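PDB 6SYN: peptidoglycan D,D-transpeptidase FtsI from Yersinia pestis, which catalyses, as a class B penicillin-binding protein, the D,D-transpeptidation that cross-links peptidoglycan strands, and is a periplasmic target of beta-lactams, probably acting in septal cell-wall synthesis. Local coordinates for residues A[92-95]-A[96-99]; A[410-413]-A[414-417]. All coordinates share one frame; numbering follows the deposited sequence.

Contact 1 (A[92-95]-A[96-99]); sequences IGDY and IRKL
I92 and I96, one helical turn apart, meet through methyl groups: CG2 of I92 lies 3.8 Å from CD1 of I96, the two side chains slanting across one another. I96 also lays its CG1 over the backbone, 3.4 Å from the carbonyl oxygen O of I92. That placement follows from a first torsion of -61°, which sets CG1 beside the residue's own backbone N. On the exposed side of the turn D94 and K98 meet less directly. The aliphatic part of the lysine does the touching, its CE 3.3 Å from OD2 of D94, whereas NZ of K98 stays 4.2 Å from that oxygen; the charges may attract, but they form no salt bridge. L99 turns back toward the preceding turn, bringing CG to 3.3 Å from O of Y95. Beneath these side chains runs the backbone ladder. The bond from N of I96 to O of I92 is 3.0 Å long and fairly straight, followed by R97 N to G93 O and K98 N to D94 O, the last more bent. Further out, I96 packs on L58 and L62 of helix 54-62 and on I104 and L106 of strand 104-113, while Y95 rests on A57 and A61. At the two ends, OD1 of N89 accepts a bond from the N of I92, and O of L99 receives one from NE of R54. The whole is an amphipathic stretch of helix 90-97 running on toward the turn that follows, packed against a helix and a mixed-sheet strand of the PBP dimerisation domain.

Contact 2 (A[410-413]-A[414-417]); sequences RTVV and HMME
O of R410 accepts a hydrogen bond from N of H414 at 2.7 Å, the shortest between 410-413 and 414-417. One residue on, N of M415 reaches O of T411 at 3.0 Å. The pattern then tightens: N of M416 bonds to O of V412 and, weakly, to O of V413, which also takes a weak bond from N of E417. Such a shift from i+4 toward i+3 partners is common where an alpha-helix runs out, here toward the C-terminal end of helix 406-416 in the transpeptidase domain. T411 and M415 run alongside each other in the same direction, with CG2 of T411 4.1 Å from CE of M415. The hydroxyl OG1 of T411 is bonded instead to E270 and to O of P407. V412 and M416 cross at a slant, CG1 of V412 being 4.2 Å from SD of M416; that sulfur also lies 3.5 Å from O of V412. A first torsion of -77° sets CG of M416 beside its own backbone N and so close to that same oxygen. Outside the turn, V412 packs on V259, M260 and L263 of helix 255-264, M415 on L301, and M416 on Y377 and I380, while OE1 of E417 forms a salt bridge with R435.

Contact 1 comes first along the chain and contact 2 much later, their centres 67 Å apart and their nearest atoms about 56 Å apart, on opposite sides of the chain's centre. Each lies toward the C-terminal part of a helix, 90-97 or 406-416, but the two share no sheet or domain. The first is a partly buried turn beside the mixed sheet of the N-terminal region; the second is buried among helices of the transpeptidase domain, with the side chain of M416 about 12 Å from the bound ligand. The pair thus samples the elongated, two-part build of a class B penicillin-binding protein, with the ligand pocket lying in the part that holds contact 2.

Contact 1 (A[92-95]-A[96-99])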
ATOM      1  N   ILE A  92      -2.498  -4.630 -41.074  1.00 18.97           N
ATOM      2  CA  ILE A  92      -1.204  -3.967 -40.729  1.00 18.97           C
ATOM      3  C   ILE A  92      -0.097  -5.033 -40.697  1.00 18.73           C
ATOM      4  O   ILE A  92       0.950  -4.811 -41.334  1.00 18.11           O
ATOM      5  CB  ILE A  92      -1.325  -3.209 -39.388  1.00 19.06           C
ATOM      6  CG1 ILE A  92      -2.403  -2.117 -39.430  1.00 19.15           C
ATOM      7  CG2 ILE A  92       0.025  -2.650 -38.960  1.00 19.05           C
ATOM      8  CD1 ILE A  92      -1.967  -0.824 -40.081  1.00 19.06           C
ATOM      9  N   GLY A  93      -0.338  -6.142 -39.985  1.00 18.93           N
ATOM     10  CA  GLY A  93       0.595  -7.279 -39.825  1.00 18.96           C
ATOM     11  C   GLY A  93       1.003  -7.877 -41.160  1.00 19.12           C
ATOM     12  O   GLY A  93       2.174  -8.268 -41.298  1.00 18.66           O
ATOM     13  N   ASP A  94       0.075  -7.929 -42.117  1.00 19.68           N
ATOM     14  CA  ASP A  94       0.305  -8.452 -43.490  1.00 20.10           C
ATOM     15  C   ASP A  94       1.181  -7.464 -44.273  1.00 19.53           C
ATOM     16  O   ASP A  94       2.000  -7.928 -45.088  1.00 19.37           O
ATOM     17  CB  ASP A  94      -1.026  -8.725 -44.200  1.00 20.96           C
ATOM     18  CG  ASP A  94      -0.939  -9.740 -45.327  1.00 21.71           C
ATOM     19  OD1 ASP A  94      -0.498 -10.884 -45.055  1.00 21.95           O
ATOM     20  OD2 ASP A  94      -1.317  -9.382 -46.465  1.00 21.96           O
ATOM     21  N   TYR A  95       1.007  -6.158 -44.043  1.00 18.96           N
ATOM     22  CA  TYR A  95       1.679  -5.058 -44.788  1.00 19.16           C
ATOM     23  C   TYR A  95       3.141  -4.953 -44.336  1.00 19.10           C
ATOM     24  O   TYR A  95       4.010  -4.743 -45.199  1.00 19.19           O
ATOM     25  CB  TYR A  95       0.882  -3.760 -44.605  1.00 19.28           C
ATOM     26  CG  TYR A  95       1.477  -2.483 -45.146  1.00 19.02           C
ATOM     27  CD1 TYR A  95       1.240  -2.063 -46.447  1.00 18.90           C
ATOM     28  CD2 TYR A  95       2.201  -1.635 -44.321  1.00 19.20           C
ATOM     29  CE1 TYR A  95       1.746  -0.863 -46.925  1.00 18.87           C
ATOM     30  CE2 TYR A  95       2.714  -0.432 -44.782  1.00 19.07           C
ATOM     31  CZ  TYR A  95       2.484  -0.041 -46.088  1.00 18.90           C
ATOM     32  OH  TYR A  95       2.992   1.146 -46.535  1.00 18.42           O
ATOM     33  N   ILE A  96       3.396  -5.106 -43.032  1.00 19.33           N
ATOM     34  CA  ILE A  96       4.768  -5.107 -42.434  1.00 19.38           C
ATOM     35  C   ILE A  96       5.524  -6.344 -42.933  1.00 19.75           C
ATOM     36  O   ILE A  96       6.719  -6.218 -43.220  1.00 19.88           O
ATOM     37  CB  ILE A  96       4.723  -5.052 -40.894  1.00 19.21           C
ATOM     38  CG1 ILE A  96       4.039  -3.780 -40.380  1.00 19.40           C
ATOM     39  CG2 ILE A  96       6.123  -5.201 -40.313  1.00 19.08           C
ATOM     40  CD1 ILE A  96       3.594  -3.856 -38.931  1.00 19.32           C
ATOM     41  N   ARG A  97       4.855  -7.498 -43.011  1.00 20.47           N
ATOM     42  CA  ARG A  97       5.429  -8.760 -43.557  1.00 21.34           C
ATOM     43  C   ARG A  97       5.902  -8.518 -45.001  1.00 21.27           C
ATOM     44  O   ARG A  97       7.036  -8.928 -45.329  1.00 21.37           O
ATOM     45  CB  ARG A  97       4.389  -9.886 -43.483  1.00 22.28           C
ATOM     46  CG  ARG A  97       4.936 -11.286 -43.732  1.00 23.04           C
ATOM     47  CD  ARG A  97       3.826 -12.323 -43.827  1.00 23.78           C
ATOM     48  NE  ARG A  97       2.951 -12.273 -42.660  1.00 24.60           N
ATOM     49  CZ  ARG A  97       3.115 -12.970 -41.531  1.00 25.08           C
ATOM     50  NH1 ARG A  97       4.128 -13.813 -41.390  1.00 24.65           N
ATOM     51  NH2 ARG A  97       2.253 -12.812 -40.538  1.00 24.98           N
ATOM     52  N   LYS A  98       5.075  -7.851 -45.816  1.00 20.67           N
ATOM     53  CA  LYS A  98       5.278  -7.656 -47.280  1.00 20.26           C
ATOM     54  C   LYS A  98       6.346  -6.584 -47.538  1.00 20.34           C
ATOM     55  O   LYS A  98       6.740  -6.426 -48.717  1.00 19.65           O
ATOM     56  CB  LYS A  98       3.952  -7.288 -47.958  1.00 20.12           C
ATOM     57  CG  LYS A  98       3.301  -8.422 -48.741  1.00 20.01           C
ATOM     58  CD  LYS A  98       1.818  -8.581 -48.498  1.00 19.99           C
ATOM     59  CE  LYS A  98       1.453  -9.982 -48.056  1.00 20.17           C
ATOM     60  NZ  LYS A  98       1.424 -10.932 -49.190  1.00 20.16           N
ATOM     61  N   LEU A  99       6.787  -5.873 -46.492  1.00 20.33           N
ATOM     62  CA  LEU A  99       7.895  -4.884 -46.569  1.00 20.40           C
ATOM     63  C   LEU A  99       9.236  -5.618 -46.701  1.00 20.59           C
ATOM     64  O   LEU A  99      10.180  -5.000 -47.222  1.00 20.49           O
ATOM     65  CB  LEU A  99       7.874  -3.980 -45.330  1.00 20.15           C
ATOM     66  CG  LEU A  99       6.739  -2.959 -45.277  1.00 19.82           C
ATOM     67  CD1 LEU A  99       6.786  -2.163 -43.979  1.00 19.42           C
ATOM     68  CD2 LEU A  99       6.790  -2.023 -46.478  1.00 19.65           C
TER

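Contact 2 (A[410-413]-A[414-417])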
ATOM      1  N   ARG A 410     -12.717  -2.044  22.523  1.00 15.74           N
ATOM      2  CA  ARG A 410     -13.945  -1.328  22.080  1.00 15.96           C
ATOM      3  C   ARG A 410     -13.955   0.066  22.710  1.00 15.49           C
ATOM      4  O   ARG A 410     -14.279   1.031  21.988  1.00 15.38           O
ATOM      5  CB  ARG A 410     -15.204  -2.127  22.432  1.00 16.76           C
ATOM      6  CG  ARG A 410     -16.508  -1.437  22.050  1.00 17.58           C
ATOM      7  CD  ARG A 410     -17.718  -2.358  22.039  1.00 18.16           C
ATOM      8  NE  ARG A 410     -17.800  -3.104  20.784  1.00 18.97           N
ATOM      9  CZ  ARG A 410     -17.843  -4.433  20.659  1.00 19.54           C
ATOM     10  NH1 ARG A 410     -17.837  -5.220  21.726  1.00 19.84           N
ATOM     11  NH2 ARG A 410     -17.903  -4.973  19.452  1.00 19.26           N
ATOM     12  N   THR A 411     -13.580   0.159  23.991  1.00 15.05           N
ATOM     13  CA  THR A 411     -13.418   1.431  24.744  1.00 14.73           C
ATOM     14  C   THR A 411     -12.421   2.335  24.011  1.00 14.28           C
ATOM     15  O   THR A 411     -12.706   3.538  23.897  1.00 14.32           O
ATOM     16  CB  THR A 411     -12.993   1.180  26.198  1.00 14.88           C
ATOM     17  OG1 THR A 411     -14.136   0.716  26.917  1.00 15.20           O
ATOM     18  CG2 THR A 411     -12.463   2.413  26.893  1.00 14.77           C
ATOM     19  N   VAL A 412     -11.299   1.781  23.543  1.00 13.85           N
ATOM     20  CA  VAL A 412     -10.227   2.558  22.849  1.00 13.64           C
ATOM     21  C   VAL A 412     -10.681   2.880  21.422  1.00 13.57           C
ATOM     22  O   VAL A 412     -10.387   3.996  20.952  1.00 13.37           O
ATOM     23  CB  VAL A 412      -8.872   1.826  22.869  1.00 13.57           C
ATOM     24  CG1 VAL A 412      -7.822   2.551  22.042  1.00 13.55           C
ATOM     25  CG2 VAL A 412      -8.379   1.633  24.294  1.00 13.68           C
ATOM     26  N   VAL A 413     -11.371   1.956  20.754  1.00 13.58           N
ATOM     27  CA  VAL A 413     -12.003   2.256  19.438  1.00 13.68           C
ATOM     28  C   VAL A 413     -12.960   3.436  19.656  1.00 14.03           C
ATOM     29  O   VAL A 413     -12.885   4.398  18.867  1.00 14.14           O
ATOM     30  CB  VAL A 413     -12.695   1.029  18.812  1.00 13.59           C
ATOM     31  CG1 VAL A 413     -13.485   1.403  17.567  1.00 13.56           C
ATOM     32  CG2 VAL A 413     -11.696  -0.069  18.470  1.00 13.60           C
ATOM     33  N   HIS A 414     -13.789   3.405  20.707  1.00 14.39           N
ATOM     34  CA  HIS A 414     -14.747   4.505  21.008  1.00 14.69           C
ATOM     35  C   HIS A 414     -13.979   5.814  21.236  1.00 14.64           C
ATOM     36  O   HIS A 414     -14.443   6.846  20.721  1.00 14.78           O
ATOM     37  CB  HIS A 414     -15.692   4.185  22.176  1.00 15.03           C
ATOM     38  CG  HIS A 414     -16.617   5.324  22.462  1.00 15.44           C
ATOM     39  ND1 HIS A 414     -16.352   6.267  23.437  1.00 15.68           N
ATOM     40  CD2 HIS A 414     -17.758   5.722  21.857  1.00 15.70           C
ATOM     41  CE1 HIS A 414     -17.307   7.178  23.444  1.00 15.71           C
ATOM     42  NE2 HIS A 414     -18.180   6.868  22.485  1.00 15.80           N
ATOM     43  N   MET A 415     -12.853   5.772  21.963  1.00 14.52           N
ATOM     44  CA  MET A 415     -11.926   6.927  22.153  1.00 14.53           C
ATOM     45  C   MET A 415     -11.459   7.466  20.792  1.00 14.17           C
ATOM     46  O   MET A 415     -11.347   8.702  20.648  1.00 14.14           O
ATOM     47  CB  MET A 415     -10.689   6.534  22.964  1.00 14.74           C
ATOM     48  CG  MET A 415     -10.909   6.558  24.459  1.00 14.89           C
ATOM     49  SD  MET A 415      -9.511   5.825  25.331  1.00 15.06           S
ATOM     50  CE  MET A 415     -10.159   5.791  27.002  1.00 15.44           C
ATOM     51  N   MET A 416     -11.195   6.575  19.831  1.00 13.67           N
ATOM     52  CA  MET A 416     -10.623   6.939  18.505  1.00 13.22           C
ATOM     53  C   MET A 416     -11.660   7.683  17.645  1.00 12.96           C
ATOM     54  O   MET A 416     -11.236   8.292  16.643  1.00 12.75           O
ATOM     55  CB  MET A 416     -10.111   5.695  17.772  1.00 12.93           C
ATOM     56  CG  MET A 416      -8.777   5.208  18.303  1.00 12.71           C
ATOM     57  SD  MET A 416      -8.511   3.445  18.008  1.00 12.78           S
ATOM     58  CE  MET A 416      -8.189   3.431  16.246  1.00 12.73           C
ATOM     59  N   GLU A 417     -12.947   7.661  18.026  1.00 12.71           N
ATOM     60  CA  GLU A 417     -14.044   8.399  17.333  1.00 12.60           C
ATOM     61  C   GLU A 417     -13.828   9.906  17.479  1.00 12.32           C
ATOM     62  O   GLU A 417     -14.307  10.672  16.623  1.00 12.29           O
ATOM     63  CB  GLU A 417     -15.406   8.041  17.923  1.00 12.82           C
ATOM     64  CG  GLU A 417     -15.774   6.588  17.714  1.00 13.10           C
ATOM     65  CD  GLU A 417     -17.260   6.299  17.681  1.00 13.06           C
ATOM     66  OE1 GLU A 417     -17.670   5.318  18.313  1.00 13.35           O
ATOM     67  OE2 GLU A 417     -17.994   7.049  17.017  1.00 13.19           O
TER